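Local atomic coordinates of malonate decarboxylase subunit alpha (Acinetobacter baumannii ATCC 17978, PDB entry 6MPR), a protein that forms part of a malonate decarboxylase, probably transferring the acyl carrier protein from its acetyl thioester to malonate so that the bound malonyl group can be decarboxylated. Residues A72-L75 / S76-L79; P95-R99 / S100-D104; G256-K260 / H261-S265; P282-G285 / E286-L290. All coordinates share one frame; numbering follows the deposited sequence.

Contact 1 of 4, residues A72-L75 / S76-L79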
loop_
_atom_site.group_PDB
_atom_site.type_symbol
_atom_site.label_atom_id
_atom_site.label_comp_id
_atom_site.label_asym_id
_atom_site.label_seq_id
_atom_site.Cartn_x
_atom_site.Cartn_y
_atom_site.Cartn_z
ATOM N N ALA A 72 -6.941 -19.889 -11.042
ATOM C CA ALA A 72 -7.858 -20.013 -12.173
ATOM C C ALA A 72 -7.326 -21.119 -13.088
ATOM O O ALA A 72 -6.851 -20.892 -14.205
ATOM C CB ALA A 72 -7.980 -18.683 -12.898
ATOM N N ASP A 73 -7.382 -22.346 -12.583
ATOM C CA ASP A 73 -6.631 -23.412 -13.252
ATOM C C ASP A 73 -7.302 -23.902 -14.529
ATOM O O ASP A 73 -6.616 -24.421 -15.418
ATOM C CB ASP A 73 -6.386 -24.582 -12.296
ATOM C CG ASP A 73 -7.652 -25.323 -11.920
ATOM O OD1 ASP A 73 -8.532 -24.737 -11.234
ATOM O OD2 ASP A 73 -7.777 -26.500 -12.323
ATOM N N PHE A 74 -8.620 -23.746 -14.650
ATOM C CA PHE A 74 -9.257 -24.020 -15.935
ATOM C C PHE A 74 -8.752 -23.055 -17.001
ATOM O O PHE A 74 -8.417 -23.472 -18.120
ATOM C CB PHE A 74 -10.775 -23.935 -15.782
ATOM C CG PHE A 74 -11.537 -24.110 -17.056
ATOM C CD1 PHE A 74 -11.481 -25.304 -17.760
ATOM C CD2 PHE A 74 -12.333 -23.091 -17.533
ATOM C CE1 PHE A 74 -12.214 -25.470 -18.935
ATOM C CE2 PHE A 74 -13.050 -23.243 -18.705
ATOM C CZ PHE A 74 -12.993 -24.437 -19.401
ATOM N N LEU A 75 -8.646 -21.770 -16.663
ATOM C CA LEU A 75 -8.151 -20.805 -17.648
ATOM C C LEU A 75 -6.674 -21.026 -17.954
ATOM O O LEU A 75 -6.265 -20.936 -19.115
ATOM C CB LEU A 75 -8.391 -19.365 -17.167
ATOM C CG LEU A 75 -9.851 -18.942 -16.999
ATOM C CD1 LEU A 75 -9.965 -17.472 -16.524
ATOM C CD2 LEU A 75 -10.641 -19.180 -18.278
ATOM N N SER A 76 -5.862 -21.332 -16.935
ATOM C CA SER A 76 -4.440 -21.550 -17.194
ATOM C C SER A 76 -4.208 -22.835 -17.983
ATOM O O SER A 76 -3.395 -22.843 -18.913
ATOM C CB SER A 76 -3.639 -21.545 -15.885
ATOM O OG SER A 76 -4.097 -22.530 -14.973
ATOM N N ARG A 77 -4.921 -23.925 -17.654
ATOM C CA ARG A 77 -4.789 -25.150 -18.445
ATOM C C ARG A 77 -5.248 -24.918 -19.878
ATOM O O ARG A 77 -4.647 -25.444 -20.828
ATOM C CB ARG A 77 -5.585 -26.301 -17.812
ATOM C CG ARG A 77 -4.967 -26.879 -16.536
ATOM C CD ARG A 77 -5.777 -28.067 -15.988
ATOM N NE ARG A 77 -6.904 -27.647 -15.148
ATOM C CZ ARG A 77 -8.183 -27.743 -15.518
ATOM N NH1 ARG A 77 -8.500 -28.241 -16.706
ATOM N NH2 ARG A 77 -9.153 -27.348 -14.700
ATOM N N SER A 78 -6.308 -24.119 -20.053
ATOM C CA SER A 78 -6.812 -23.844 -21.395
ATOM C C SER A 78 -5.834 -22.974 -22.171
ATOM O O SER A 78 -5.545 -23.242 -23.342
ATOM C CB SER A 78 -8.196 -23.177 -21.326
ATOM O OG SER A 78 -9.188 -24.021 -20.739
ATOM N N LEU A 79 -5.304 -21.925 -21.531
ATOM C CA LEU A 79 -4.340 -21.066 -22.213
ATOM C C LEU A 79 -3.144 -21.869 -22.720
ATOM O O LEU A 79 -2.664 -21.646 -23.839
ATOM C CB LEU A 79 -3.885 -19.949 -21.266
ATOM C CG LEU A 79 -2.949 -18.898 -21.865
ATOM C CD1 LEU A 79 -3.658 -18.134 -22.971
ATOM C CD2 LEU A 79 -2.476 -17.939 -20.783
#
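Arg77 folds back along its helix to grip Asp73, one turn earlier. Its CB and CG each lie 3.2 Å from Asp73 O, the carbonyl that also takes the helical hydrogen bond from Arg77 N. CD stays near the same oxygen, and a bend about the CG-CD bond (chi3 -84°) swings the guanidinium round to the acid. There NE and NH2 of Arg77 both donate to Asp73 OD2, at 3.2 and 2.9 Å, as a salt bridge. The oxygen sits in the guanidinium plane, but the carboxylate is turned 52° from it: NE meets OD2 on its anti side, tilted out of the carboxylate plane, and NH2 comes from above the same face. The third nitrogen, NH1, forms a salt bridge with Asp226, while Asp73 OD1 accepts from Tyr230 N; the long, many-handed arginine thus joins two acids. One guanidinium face lies over Phe74 CA.

Ser78 is small enough to fold its hydroxyl onto its own helix. OG donates to Phe74 O at 2.8 Å, while Ser78 N donates to that oxygen from the opposite face of the carbonyl plane. The same OG lies over the rim of the Phe74 ring, 3.8 Å from CE1. Ser76 OG probably hydrogen-bonds Glu101 instead. The Asp73-Arg77 and Phe74-Ser78 pairs are i to i+4 contacts of a short helix, the crossover helix of the beta-alpha-beta unit linking parallel strands 61-64 and 90-94.

Contact 2 of 4, residues P95-R99 / S100-D104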
loop_
_atom_site.group_PDB
_atom_site.type_symbol
_atom_site.label_atom_id
_atom_site.label_comp_id
_atom_site.label_asym_id
_atom_site.label_seq_id
_atom_site.Cartn_x
_atom_site.Cartn_y
_atom_site.Cartn_z
ATOM N N PRO A 95 0.920 -12.902 -9.708
ATOM C CA PRO A 95 1.338 -12.767 -8.307
ATOM C C PRO A 95 2.062 -14.005 -7.807
ATOM O O PRO A 95 3.066 -13.894 -7.104
ATOM C CB PRO A 95 0.011 -12.530 -7.568
ATOM C CG PRO A 95 -0.872 -11.880 -8.624
ATOM C CD PRO A 95 -0.507 -12.581 -9.907
ATOM N N SER A 96 1.583 -15.187 -8.185
ATOM C CA SER A 96 2.161 -16.444 -7.721
ATOM C C SER A 96 2.235 -17.413 -8.894
ATOM O O SER A 96 1.238 -17.605 -9.596
ATOM C CB SER A 96 1.323 -17.034 -6.576
ATOM O OG SER A 96 2.048 -18.038 -5.883
ATOM N N VAL A 97 3.414 -18.010 -9.109
ATOM C CA VAL A 97 3.652 -18.969 -10.189
ATOM C C VAL A 97 3.871 -20.325 -9.535
ATOM O O VAL A 97 4.961 -20.601 -9.025
ATOM C CB VAL A 97 4.860 -18.592 -11.055
ATOM C CG1 VAL A 97 4.889 -19.455 -12.317
ATOM C CG2 VAL A 97 4.847 -17.126 -11.409
ATOM N N GLY A 98 2.854 -21.182 -9.567
ATOM C CA GLY A 98 2.960 -22.506 -8.979
ATOM C C GLY A 98 2.490 -23.658 -9.854
ATOM O O GLY A 98 3.144 -24.705 -9.884
ATOM N N ARG A 99 1.361 -23.492 -10.550
ATOM C CA ARG A 99 0.831 -24.560 -11.393
ATOM C C ARG A 99 1.846 -24.946 -12.464
ATOM O O ARG A 99 2.574 -24.101 -12.982
ATOM C CB ARG A 99 -0.483 -24.126 -12.059
ATOM C CG ARG A 99 -1.608 -23.662 -11.116
ATOM C CD ARG A 99 -2.499 -24.815 -10.632
ATOM N NE ARG A 99 -2.944 -25.658 -11.735
ATOM C CZ ARG A 99 -3.497 -26.864 -11.598
ATOM N NH1 ARG A 99 -3.708 -27.373 -10.389
ATOM N NH2 ARG A 99 -3.842 -27.562 -12.677
ATOM N N SER A 100 1.900 -26.240 -12.791
ATOM C CA SER A 100 2.808 -26.702 -13.836
ATOM C C SER A 100 2.511 -26.043 -15.182
ATOM O O SER A 100 3.435 -25.699 -15.928
ATOM C CB SER A 100 2.723 -28.222 -13.966
ATOM O OG SER A 100 1.424 -28.624 -14.358
ATOM N N GLU A 101 1.232 -25.876 -15.528
ATOM C CA GLU A 101 0.928 -25.276 -16.825
ATOM C C GLU A 101 1.356 -23.811 -16.901
ATOM O O GLU A 101 1.506 -23.286 -18.008
ATOM C CB GLU A 101 -0.563 -25.431 -17.161
ATOM C CG GLU A 101 -1.541 -24.568 -16.340
ATOM C CD GLU A 101 -2.017 -25.247 -15.061
ATOM O OE1 GLU A 101 -2.936 -24.699 -14.398
ATOM O OE2 GLU A 101 -1.478 -26.327 -14.723
ATOM N N HIS A 102 1.572 -23.137 -15.762
ATOM C CA HIS A 102 2.101 -21.775 -15.821
ATOM C C HIS A 102 3.439 -21.756 -16.536
ATOM O O HIS A 102 3.671 -20.947 -17.438
ATOM C CB HIS A 102 2.267 -21.190 -14.423
ATOM C CG HIS A 102 0.985 -21.003 -13.692
ATOM N ND1 HIS A 102 0.935 -20.768 -12.337
ATOM C CD2 HIS A 102 -0.297 -21.008 -14.122
ATOM C CE1 HIS A 102 -0.324 -20.650 -11.958
ATOM N NE2 HIS A 102 -1.092 -20.783 -13.023
ATOM N N LEU A 103 4.335 -22.656 -16.144
ATOM C CA LEU A 103 5.639 -22.695 -16.776
ATOM C C LEU A 103 5.580 -23.383 -18.133
ATOM O O LEU A 103 6.396 -23.070 -19.008
ATOM C CB LEU A 103 6.638 -23.350 -15.820
ATOM C CG LEU A 103 6.806 -22.495 -14.555
ATOM C CD1 LEU A 103 7.779 -23.107 -13.563
ATOM C CD2 LEU A 103 7.233 -21.073 -14.908
ATOM N N ASP A 104 4.598 -24.276 -18.356
ATOM C CA ASP A 104 4.419 -24.858 -19.684
ATOM C C ASP A 104 4.187 -23.782 -20.748
ATOM O O ASP A 104 4.559 -23.972 -21.914
ATOM C CB ASP A 104 3.246 -25.845 -19.693
ATOM C CG ASP A 104 3.474 -27.074 -18.799
ATOM O OD1 ASP A 104 4.601 -27.291 -18.290
ATOM O OD2 ASP A 104 2.496 -27.829 -18.600
#
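From Arg99 the chain passes out of an extended path into helix 100-107, and His102 N turns back to donate to Arg99 O at 3.1 Å, approaching from well above the carbonyl plane. The first helical turn thereby brings the His102 ring face against the Arg99 side chain. Arg99 CB sits over the middle of the imidazole face, 3.5 Å from the ring centroid and only 9° off its normal, a CH-pi contact; CG follows it and comes 3.4 Å from His102 CE1. A flat ring suits this place because it offers a broad face to the arginine's methylenes and, at its edge, an acceptor: Gly98 N makes a weak hydrogen bond to His102 ND1, near the ring plane.

This corner lies in the connection between neighbouring parallel strands 90-94 and 111-116 of the large sheet, a beta-alpha-beta crossover whose first half also supplies the short strand 96-97, paired with strand 118-119.

Beyond CB the arginine is bent twice (chi2 -88°, chi3 -49°), which brings its head across to Glu101. Arg99 NE donates to Glu101 OE1 at 2.8 Å in a nearly straight hydrogen bond, part of a salt bridge, on the syn side of the carboxylate, and NH2 adds a weak bond to OE2. OE1 is probably also hydrogen-bonded by Ser76 of helix 73-79, and the guanidinium makes a cation-pi contact with Tyr230. On the apolar side, the branched Val97 puts CG1 3.8 Å from His102 CB and 3.9 Å from Leu103 CD2, while Leu103 itself leans on helix 125-131.

Contact 3 of 4, residues G256-K260 / H261-S265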
loop_
_atom_site.group_PDB
_atom_site.type_symbol
_atom_site.label_atom_id
_atom_site.label_comp_id
_atom_site.label_asym_id
_atom_site.label_seq_id
_atom_site.Cartn_x
_atom_site.Cartn_y
_atom_site.Cartn_z
ATOM N N GLY A 256 10.657 -12.094 25.096
ATOM C CA GLY A 256 11.726 -11.193 24.727
ATOM C C GLY A 256 11.418 -10.190 23.635
ATOM O O GLY A 256 12.234 -9.297 23.404
ATOM N N ILE A 257 10.285 -10.325 22.941
ATOM C CA ILE A 257 9.916 -9.377 21.891
ATOM C C ILE A 257 8.509 -8.819 22.107
ATOM O O ILE A 257 8.327 -7.600 22.237
ATOM C CB ILE A 257 10.033 -10.021 20.496
ATOM C CG1 ILE A 257 11.423 -10.664 20.297
ATOM C CG2 ILE A 257 9.793 -8.955 19.419
ATOM C CD1 ILE A 257 11.637 -11.280 18.905
ATOM N N TYR A 258 7.498 -9.693 22.131
ATOM C CA TYR A 258 6.117 -9.209 22.186
ATOM C C TYR A 258 5.842 -8.500 23.505
ATOM O O TYR A 258 5.330 -7.371 23.527
ATOM C CB TYR A 258 5.112 -10.353 22.011
ATOM C CG TYR A 258 5.111 -11.060 20.666
ATOM C CD1 TYR A 258 5.968 -10.677 19.637
ATOM C CD2 TYR A 258 4.233 -12.115 20.432
ATOM C CE1 TYR A 258 5.946 -11.348 18.407
ATOM C CE2 TYR A 258 4.203 -12.767 19.219
ATOM C CZ TYR A 258 5.059 -12.385 18.219
ATOM O OH TYR A 258 5.015 -13.067 17.034
ATOM N N GLU A 259 6.176 -9.155 24.615
ATOM C CA GLU A 259 6.011 -8.532 25.922
ATOM C C GLU A 259 6.938 -7.328 26.075
ATOM O O GLU A 259 6.520 -6.263 26.543
ATOM C CB GLU A 259 6.285 -9.553 27.024
ATOM C CG GLU A 259 5.961 -9.008 28.415
ATOM C CD GLU A 259 6.242 -9.992 29.535
ATOM O OE1 GLU A 259 6.753 -11.105 29.271
ATOM O OE2 GLU A 259 5.944 -9.644 30.691
ATOM N N LYS A 260 8.204 -7.487 25.681
ATOM C CA LYS A 260 9.207 -6.448 25.907
ATOM C C LYS A 260 8.797 -5.126 25.279
ATOM O O LYS A 260 8.974 -4.058 25.878
ATOM C CB LYS A 260 10.562 -6.897 25.342
ATOM C CG LYS A 260 11.674 -5.845 25.493
ATOM C CD LYS A 260 13.001 -6.350 24.935
ATOM C CE LYS A 260 14.071 -5.262 25.006
ATOM N NZ LYS A 260 14.534 -5.026 26.403
ATOM N N HIS A 261 8.256 -5.177 24.062
ATOM C CA HIS A 261 7.931 -3.976 23.309
ATOM C C HIS A 261 6.441 -3.686 23.243
ATOM O O HIS A 261 6.042 -2.754 22.535
ATOM C CB HIS A 261 8.489 -4.087 21.890
ATOM C CG HIS A 261 9.957 -4.359 21.850
ATOM N ND1 HIS A 261 10.890 -3.424 22.234
ATOM C CD2 HIS A 261 10.653 -5.461 21.484
ATOM C CE1 HIS A 261 12.104 -3.936 22.105
ATOM N NE2 HIS A 261 11.987 -5.168 21.646
ATOM N N ASN A 262 5.612 -4.461 23.941
ATOM C CA ASN A 262 4.164 -4.222 24.018
ATOM C C ASN A 262 3.509 -4.293 22.634
ATOM O O ASN A 262 2.761 -3.402 22.229
ATOM C CB ASN A 262 3.885 -2.882 24.700
ATOM C CG ASN A 262 2.449 -2.758 25.193
ATOM O OD1 ASN A 262 1.849 -3.733 25.660
ATOM N ND2 ASN A 262 1.888 -1.553 25.081
ATOM N N VAL A 263 3.792 -5.376 21.915
ATOM C CA VAL A 263 3.285 -5.567 20.555
ATOM C C VAL A 263 1.791 -5.862 20.616
ATOM O O VAL A 263 1.374 -6.871 21.191
ATOM C CB VAL A 263 4.046 -6.697 19.850
ATOM C CG1 VAL A 263 3.449 -6.996 18.468
ATOM C CG2 VAL A 263 5.539 -6.353 19.759
ATOM N N GLN A 264 0.986 -4.976 20.030
ATOM C CA GLN A 264 -0.466 -5.114 19.972
ATOM C C GLN A 264 -0.964 -5.724 18.676
ATOM O O GLN A 264 -2.047 -6.329 18.664
ATOM C CB GLN A 264 -1.155 -3.748 20.112
ATOM C CG GLN A 264 -0.749 -2.933 21.307
ATOM C CD GLN A 264 -1.049 -3.660 22.586
ATOM O OE1 GLN A 264 -2.205 -3.971 22.875
ATOM N NE2 GLN A 264 -0.003 -3.962 23.358
ATOM N N SER A 265 -0.233 -5.532 17.578
ATOM C CA SER A 265 -0.697 -5.919 16.249
ATOM C C SER A 265 0.464 -6.525 15.479
ATOM O O SER A 265 1.611 -6.100 15.639
ATOM C CB SER A 265 -1.265 -4.713 15.491
ATOM O OG SER A 265 -0.329 -3.652 15.443
#
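Two backbone hydrogen bonds tie Val263 and Asn262 back into the last turn of helix 244-261. Val263 N donates to Tyr258 O at 3.0 Å, in the carbonyl plane and on a lone pair; Asn262 N reaches Glu259 O at 3.3 Å, from far above its carbonyl plane. The turn needs a positive phi at Asn262 (61°), a conformation asparagine tolerates better than most residues. Gln264 NE2 then ties down Asn262 O at 3.0 Å.

The ring contact is between neighbours. Lys260 and His261 point the same way, and the lysine chain, extended as far as CE, lies along the imidazole, with CG over the ring centre, 3.9 Å from the centroid, and CD 3.6 Å from NE2. His261 ND1 is held by Asp410, and Lys260 makes a cation-pi contact with Tyr483.

Van der Waals contacts complete the turn. Val263 CG2 and Tyr258 CD1 form an apolar pair at 4.3 Å, and Ile257 CG2 touches His261 CD2 more loosely; the bulky side chains of Ile257, Tyr258 and Val263 also pack on Leu363 of strand 363-366. Paired backbone bonds with an apolar contact between Tyr258 and Val263 are the classic Schellman motif, here turning the helix into strand 265-268.

Contact 4 of 4, residues P282-G285 / E286-L290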
loop_
_atom_site.group_PDB
_atom_site.type_symbol
_atom_site.label_atom_id
_atom_site.label_comp_id
_atom_site.label_asym_id
_atom_site.label_seq_id
_atom_site.Cartn_x
_atom_site.Cartn_y
_atom_site.Cartn_z
ATOM N N PRO A 282 -2.119 -19.109 24.753
ATOM C CA PRO A 282 -3.101 -19.374 25.815
ATOM C C PRO A 282 -2.554 -20.169 26.987
ATOM O O PRO A 282 -3.286 -20.377 27.965
ATOM C CB PRO A 282 -4.202 -20.173 25.086
ATOM C CG PRO A 282 -3.948 -19.950 23.614
ATOM C CD PRO A 282 -2.471 -19.824 23.513
ATOM N N THR A 283 -1.311 -20.639 26.920
ATOM C CA THR A 283 -0.698 -21.387 28.015
ATOM C C THR A 283 0.467 -20.594 28.595
ATOM O O THR A 283 0.352 -20.033 29.685
ATOM C CB THR A 283 -0.233 -22.764 27.541
ATOM O OG1 THR A 283 0.613 -22.606 26.396
ATOM C CG2 THR A 283 -1.421 -23.640 27.168
ATOM N N TYR A 284 1.585 -20.510 27.878
ATOM C CA TYR A 284 2.714 -19.723 28.362
ATOM C C TYR A 284 2.359 -18.242 28.452
ATOM O O TYR A 284 2.687 -17.574 29.440
ATOM C CB TYR A 284 3.913 -19.943 27.446
ATOM C CG TYR A 284 5.147 -19.178 27.845
ATOM C CD1 TYR A 284 5.796 -19.454 29.041
ATOM C CD2 TYR A 284 5.689 -18.208 27.004
ATOM C CE1 TYR A 284 6.949 -18.762 29.400
ATOM C CE2 TYR A 284 6.839 -17.512 27.353
ATOM C CZ TYR A 284 7.459 -17.791 28.552
ATOM O OH TYR A 284 8.601 -17.100 28.897
ATOM N N GLY A 285 1.670 -17.712 27.441
ATOM C CA GLY A 285 1.262 -16.322 27.503
ATOM C C GLY A 285 0.341 -16.048 28.673
ATOM O O GLY A 285 0.470 -15.026 29.349
ATOM N N GLU A 286 -0.590 -16.970 28.938
ATOM C CA GLU A 286 -1.490 -16.829 30.083
ATOM C C GLU A 286 -0.728 -16.855 31.403
ATOM O O GLU A 286 -1.044 -16.097 32.328
ATOM C CB GLU A 286 -2.542 -17.939 30.046
ATOM C CG GLU A 286 -3.442 -18.026 31.271
ATOM C CD GLU A 286 -4.301 -16.801 31.462
ATOM O OE1 GLU A 286 -4.698 -16.550 32.623
ATOM O OE2 GLU A 286 -4.582 -16.092 30.465
ATOM N N SER A 287 0.281 -17.720 31.509
ATOM C CA SER A 287 1.089 -17.787 32.721
ATOM C C SER A 287 1.857 -16.494 32.990
ATOM O O SER A 287 2.187 -16.217 34.151
ATOM C CB SER A 287 2.067 -18.961 32.625
ATOM O OG SER A 287 3.200 -18.597 31.856
ATOM N N LEU A 288 2.134 -15.696 31.958
ATOM C CA LEU A 288 2.783 -14.396 32.087
ATOM C C LEU A 288 1.787 -13.262 32.310
ATOM O O LEU A 288 2.207 -12.104 32.443
ATOM C CB LEU A 288 3.632 -14.097 30.834
ATOM C CG LEU A 288 4.772 -15.080 30.532
ATOM C CD1 LEU A 288 5.440 -14.742 29.205
ATOM C CD2 LEU A 288 5.794 -15.103 31.673
ATOM N N GLY A 289 0.487 -13.567 32.342
ATOM C CA GLY A 289 -0.538 -12.561 32.564
ATOM C C GLY A 289 -0.772 -11.628 31.396
ATOM O O GLY A 289 -1.200 -10.486 31.602
ATOM N N LEU A 290 -0.525 -12.087 30.169
ATOM C CA LEU A 290 -0.455 -11.195 29.019
ATOM C C LEU A 290 -1.734 -11.120 28.185
ATOM O O LEU A 290 -1.738 -10.416 27.165
ATOM C CB LEU A 290 0.719 -11.605 28.116
ATOM C CG LEU A 290 2.116 -11.470 28.732
ATOM C CD1 LEU A 290 3.192 -12.030 27.780
ATOM C CD2 LEU A 290 2.408 -10.031 29.103
HETATM O O HOH W 1 -5.377 -17.725 27.982
#
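Gly285 O is the focus of the helix end: Leu290 N, five residues on, donates to it at 3.2 Å, and Leu288 N adds a weak bond. With Gly289 N bonded to Glu286 O, this makes a Schellman motif. Gly289 takes the positive phi (73°) of the reversal, easily reached by a residue without a side chain, and the turn lays Leu290 CB close to Gly285 O.

Tyr284 brings the aromatic surface. With its CG anti to the backbone N (chi1 180°), the ring lies alongside the following turn, and Leu288 reaches over one face with a single methyl in a CH-pi contact: CD1 is 4.0 Å from the ring centroid, displaced toward the rim and 3.6 Å from CE2. The long leucine branch suits a ring one turn away. Tyr284 O accepts twice, from Ser287 OG at 2.7 Å and from Leu288 N at 3.2 Å. Met251 and Arg255 of helix 244-261 also pack on the tyrosine.

Glu286 faces the exposed side. Its CB lies 3.3 Å from Pro282 O, and a bend at chi2 (64°) places the carboxylate so that a water can donate to OE2 at 3.1 Å and, weakly, to Pro282 O. A charged group suits a position open to solvent.

The chemistry implies a helix end whose last carbonyls are satisfied largely by the backbone N-H groups of the Schellman turn and the Ser287 hydroxyl, the water adding only its weak bond to Pro282 O, with the Tyr284-Leu288 pair giving it an apolar flank.

In the fold
All four contacts are local and follow one another along the chain, each closing only a turn of a few residues; none nests in or crosses another. Contact 1 comes first, on helix 73-79, and contact 2 follows after strand 90-94. Their centres are about 10 Å apart and they touch, Ser76 and Asp73 meeting Glu101 and Arg99, which joins consecutive helices flanking the larger parallel sheet. Contacts 3 and 4 lie on the opposite side of the chain's centre from contacts 1 and 2, with contact 3 centred about 44 Å from contact 1. They finish helices 244-261 and 272-287 beside the mixed sheet, and Glu259 packs against Leu288 and Leu290 to bind the two helix ends together.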